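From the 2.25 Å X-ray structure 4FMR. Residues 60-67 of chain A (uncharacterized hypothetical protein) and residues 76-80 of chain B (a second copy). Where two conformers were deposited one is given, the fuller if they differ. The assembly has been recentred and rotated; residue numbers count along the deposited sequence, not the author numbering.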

ATOM      1  N   LEU A  60      -8.459 -15.031 -13.562  1.00 37.52           N
ATOM      2  CA  LEU A  60      -7.996 -14.525 -14.850  1.00 38.44           C
ATOM      3  C   LEU A  60      -7.456 -13.070 -14.687  1.00 37.92           C
ATOM      4  O   LEU A  60      -6.310 -12.787 -15.071  1.00 34.53           O
ATOM      5  CB  LEU A  60      -9.168 -14.612 -15.863  1.00 40.00           C
ATOM      6  CG  LEU A  60      -8.879 -14.443 -17.352  1.00 45.34           C
ATOM      7  CD1 LEU A  60      -7.667 -15.256 -17.799  1.00 46.23           C
ATOM      8  CD2 LEU A  60     -10.096 -14.819 -18.158  1.00 47.22           C
HETATM    9  N   MSE A  61      -8.274 -12.194 -14.070  1.00 33.80           N
HETATM   10  CA  MSE A  61      -7.914 -10.805 -13.820  0.70 34.68           C
HETATM   11  C   MSE A  61      -6.622 -10.711 -12.972  1.00 36.53           C
HETATM   12  O   MSE A  61      -5.785  -9.859 -13.241  1.00 34.79           O
HETATM   13  CB  MSE A  61      -9.074 -10.084 -13.124  0.70 37.68           C
HETATM   14  CG  MSE A  61      -8.891  -8.578 -13.068  0.70 46.52           C
HETATM   15 SE   MSE A  61      -9.887  -7.797 -11.610  0.53 56.49          SE
HETATM   16  CE  MSE A  61      -8.931  -8.699 -10.092  0.70 52.81           C
ATOM     17  N   GLU A  62      -6.450 -11.592 -11.966  1.00 33.30           N
ATOM     18  CA  GLU A  62      -5.248 -11.587 -11.108  1.00 32.98           C
ATOM     19  C   GLU A  62      -4.014 -11.958 -11.899  1.00 35.98           C
ATOM     20  O   GLU A  62      -2.958 -11.371 -11.646  1.00 36.33           O
ATOM     21  CB  GLU A  62      -5.398 -12.523  -9.890  1.00 34.31           C
ATOM     22  CG  GLU A  62      -6.452 -12.008  -8.920  1.00 44.38           C
ATOM     23  CD  GLU A  62      -6.623 -12.679  -7.566  1.00 52.38           C
ATOM     24  OE1 GLU A  62      -6.130 -13.813  -7.371  1.00 47.40           O
ATOM     25  OE2 GLU A  62      -7.284 -12.064  -6.701  1.00 39.51           O
ATOM     26  N   GLU A  63      -4.137 -12.932 -12.845  1.00 32.74           N
ATOM     27  CA  GLU A  63      -3.051 -13.354 -13.733  0.50 33.26           C
ATOM     28  C   GLU A  63      -2.594 -12.152 -14.589  1.00 36.11           C
ATOM     29  O   GLU A  63      -1.416 -11.857 -14.662  1.00 35.95           O
ATOM     30  CB  GLU A  63      -3.481 -14.534 -14.648  0.50 35.87           C
ATOM     31  CG  GLU A  63      -3.958 -15.821 -13.975  0.50 48.49           C
ATOM     32  CD  GLU A  63      -4.633 -16.837 -14.890  0.50 63.53           C
ATOM     33  OE1 GLU A  63      -4.074 -17.119 -15.975  0.50 58.66           O
ATOM     34  OE2 GLU A  63      -5.699 -17.383 -14.512  0.50 44.51           O
ATOM     35  N   VAL A  64      -3.551 -11.469 -15.236  1.00 32.23           N
ATOM     36  CA  VAL A  64      -3.314 -10.320 -16.123  1.00 32.39           C
ATOM     37  C   VAL A  64      -2.598  -9.183 -15.351  1.00 36.59           C
ATOM     38  O   VAL A  64      -1.593  -8.668 -15.842  1.00 36.95           O
ATOM     39  CB  VAL A  64      -4.636  -9.830 -16.794  1.00 34.50           C
ATOM     40  CG1 VAL A  64      -4.475  -8.458 -17.449  1.00 34.41           C
ATOM     41  CG2 VAL A  64      -5.135 -10.851 -17.808  1.00 34.46           C
ATOM     42  N   VAL A  65      -3.082  -8.842 -14.153  1.00 33.20           N
ATOM     43  CA  VAL A  65      -2.541  -7.756 -13.331  1.00 32.20           C
ATOM     44  C   VAL A  65      -1.136  -8.126 -12.813  1.00 34.94           C
ATOM     45  O   VAL A  65      -0.234  -7.295 -12.937  1.00 33.50           O
ATOM     46  CB  VAL A  65      -3.499  -7.358 -12.189  1.00 35.09           C
ATOM     47  CG1 VAL A  65      -2.833  -6.386 -11.208  1.00 33.98           C
ATOM     48  CG2 VAL A  65      -4.777  -6.740 -12.762  1.00 35.24           C
ATOM     49  N   ALA A  66      -0.938  -9.378 -12.304  1.00 31.86           N
ATOM     50  CA  ALA A  66       0.376  -9.843 -11.833  1.00 30.87           C
ATOM     51  C   ALA A  66       1.396  -9.758 -12.953  1.00 35.37           C
ATOM     52  O   ALA A  66       2.477  -9.198 -12.744  1.00 35.04           O
ATOM     53  CB  ALA A  66       0.305 -11.274 -11.282  1.00 30.52           C
ATOM     54  N   GLU A  67       1.021 -10.220 -14.162  1.00 31.63           N
ATOM     55  CA  GLU A  67       1.908 -10.178 -15.319  1.00 33.64           C
ATOM     56  C   GLU A  67       2.264  -8.763 -15.728  1.00 36.64           C
ATOM     57  O   GLU A  67       3.416  -8.526 -16.085  1.00 35.97           O
ATOM     58  CB  GLU A  67       1.306 -10.903 -16.508  1.00 35.53           C
ATOM     59  CG  GLU A  67       1.340 -12.404 -16.322  1.00 48.19           C
ATOM     60  CD  GLU A  67       0.635 -13.147 -17.435  1.00 71.18           C
ATOM     61  OE1 GLU A  67       0.345 -12.513 -18.474  1.00 61.46           O
ATOM     62  OE2 GLU A  67       0.388 -14.365 -17.278  1.00 73.26           O
TER
ATOM     63  N   ASN B  76      -9.015  -9.586   1.788  1.00 33.68           N
ATOM     64  CA  ASN B  76      -7.883 -10.227   1.130  0.60 33.65           C
ATOM     65  C   ASN B  76      -8.312 -10.887  -0.172  1.00 38.01           C
ATOM     66  O   ASN B  76      -9.246 -11.679  -0.159  1.00 36.83           O
ATOM     67  CB  ASN B  76      -7.244 -11.283   2.073  0.60 36.16           C
ATOM     68  CG  ASN B  76      -6.168 -12.140   1.433  0.60 55.59           C
ATOM     69  OD1 ASN B  76      -5.266 -11.649   0.734  0.60 40.93           O
ATOM     70  ND2 ASN B  76      -6.227 -13.446   1.672  0.60 50.57           N
ATOM     71  N   THR B  77      -7.626 -10.591  -1.278  1.00 36.11           N
ATOM     72  CA  THR B  77      -7.800 -11.253  -2.584  1.00 36.50           C
ATOM     73  C   THR B  77      -6.404 -11.820  -2.880  1.00 41.19           C
ATOM     74  O   THR B  77      -5.503 -11.660  -2.056  1.00 41.76           O
ATOM     75  CB  THR B  77      -8.365 -10.284  -3.650  1.00 41.84           C
ATOM     76  OG1 THR B  77      -7.358  -9.333  -4.008  1.00 38.14           O
ATOM     77  CG2 THR B  77      -9.646  -9.562  -3.204  1.00 36.34           C
ATOM     78  N   GLY B  78      -6.173 -12.386  -4.049  1.00 37.76           N
ATOM     79  CA  GLY B  78      -4.827 -12.834  -4.387  1.00 37.25           C
ATOM     80  C   GLY B  78      -3.905 -11.665  -4.703  1.00 41.89           C
ATOM     81  O   GLY B  78      -2.687 -11.787  -4.571  1.00 43.39           O
ATOM     82  N   LEU B  79      -4.475 -10.508  -5.095  1.00 34.96           N
ATOM     83  CA  LEU B  79      -3.680  -9.342  -5.453  1.00 33.49           C
ATOM     84  C   LEU B  79      -3.334  -8.459  -4.274  1.00 36.41           C
ATOM     85  O   LEU B  79      -2.310  -7.789  -4.328  1.00 38.43           O
ATOM     86  CB  LEU B  79      -4.416  -8.472  -6.499  1.00 32.66           C
ATOM     87  CG  LEU B  79      -4.545  -9.041  -7.912  1.00 35.43           C
ATOM     88  CD1 LEU B  79      -5.233  -8.058  -8.800  1.00 33.65           C
ATOM     89  CD2 LEU B  79      -3.172  -9.414  -8.507  1.00 34.81           C
ATOM     90  N   PHE B  80      -4.184  -8.376  -3.258  1.00 31.25           N
ATOM     91  CA  PHE B  80      -3.930  -7.466  -2.139  1.00 30.06           C
ATOM     92  C   PHE B  80      -4.681  -7.833  -0.876  1.00 32.97           C
ATOM     93  O   PHE B  80      -5.698  -8.508  -0.923  1.00 32.05           O
ATOM     94  CB  PHE B  80      -4.349  -6.010  -2.516  1.00 31.57           C
ATOM     95  CG  PHE B  80      -5.828  -5.823  -2.802  1.00 33.77           C
ATOM     96  CD1 PHE B  80      -6.741  -5.647  -1.760  1.00 37.24           C
ATOM     97  CD2 PHE B  80      -6.315  -5.897  -4.103  1.00 36.20           C
ATOM     98  CE1 PHE B  80      -8.115  -5.603  -2.011  1.00 38.85           C
ATOM     99  CE2 PHE B  80      -7.685  -5.780  -4.362  1.00 40.08           C
ATOM    100  CZ  PHE B  80      -8.577  -5.651  -3.311  1.00 39.23           C
TER
HETATM  101  O   HOH W   1      -8.231  -8.924  -6.562  1.00 41.61           O

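The contact pairs one face of a helix in chain A with a short turn in chain B, and together the two stretches bury 240 Å² between them. Residues 60-67 of chain A are helical throughout, so Met A61, Glu A62, Val A65 and Ala A66, spaced so that Val A65 and Ala A66 follow Met A61 and Glu A62 by about one helical turn, come to lie on the side that meets chain B.

Asn B76 lies too far from the helix to touch it, and the contact begins at Thr B77. Its CA-to-CB bond points toward the helix, and Thr B77 CB lies 3.7 Å from Glu A62 OE2. With chi1 in the p well, the hydroxyl is placed to serve its own turn: Leu B79 N donates to Thr B77 OG1 at 3.3 Å, and Phe B80 N makes a weak hydrogen bond to the same OG1 at 3.4 Å. The turn is further closed through the backbone, where Thr B77 N donates to Phe B80 O at 2.9 Å. Water 1 extends this polar network to the other chain, its oxygen lying 2.7 Å from Thr B77 OG1 and donating to Glu A62 OE2 at 3.3 Å.

Gly B78 makes the one direct hydrogen bond between the stretches, from Gly B78 N to Glu A62 OE2 (2.9 Å, with an angle of 137° at the hydrogen). The CA-to-CB bond of Glu A62 points toward chain B, and chi1 m with chi2 t brings the carboxylate to the turn. Its other oxygen, OE1, is hydrogen-bonded elsewhere in the structure, so both oxygens of this buried acid have partners. Glycine suits the position because an ideal CB on Gly B78 would point toward the helix and sit just 2.2 Å from Glu A62 OE1, a clash.

Leu B79 supplies the apolar part of the contact and has the largest area covered of any residue here, 100 Å². Leu B79 CA lies 6.3 Å from Glu A62 CA; its CA-to-CB bond points toward the helix, and with chi1 m and chi2 t its CD1 methyl reaches Val A65 and Met A61. Leu B79 CD1 packs 3.8 Å from Val A65 CG1 and 4.0 Å from Met A61 CE; the selenomethionine starts out sideways, but its flexible chain brings the methyl end nearer. Leu B79 CG also lies 3.7 Å from Glu A62 CG, so the aliphatic part of the glutamate packs against leucine while its carboxylate meets the turn.

Phe B80 makes no contact with the helix segment.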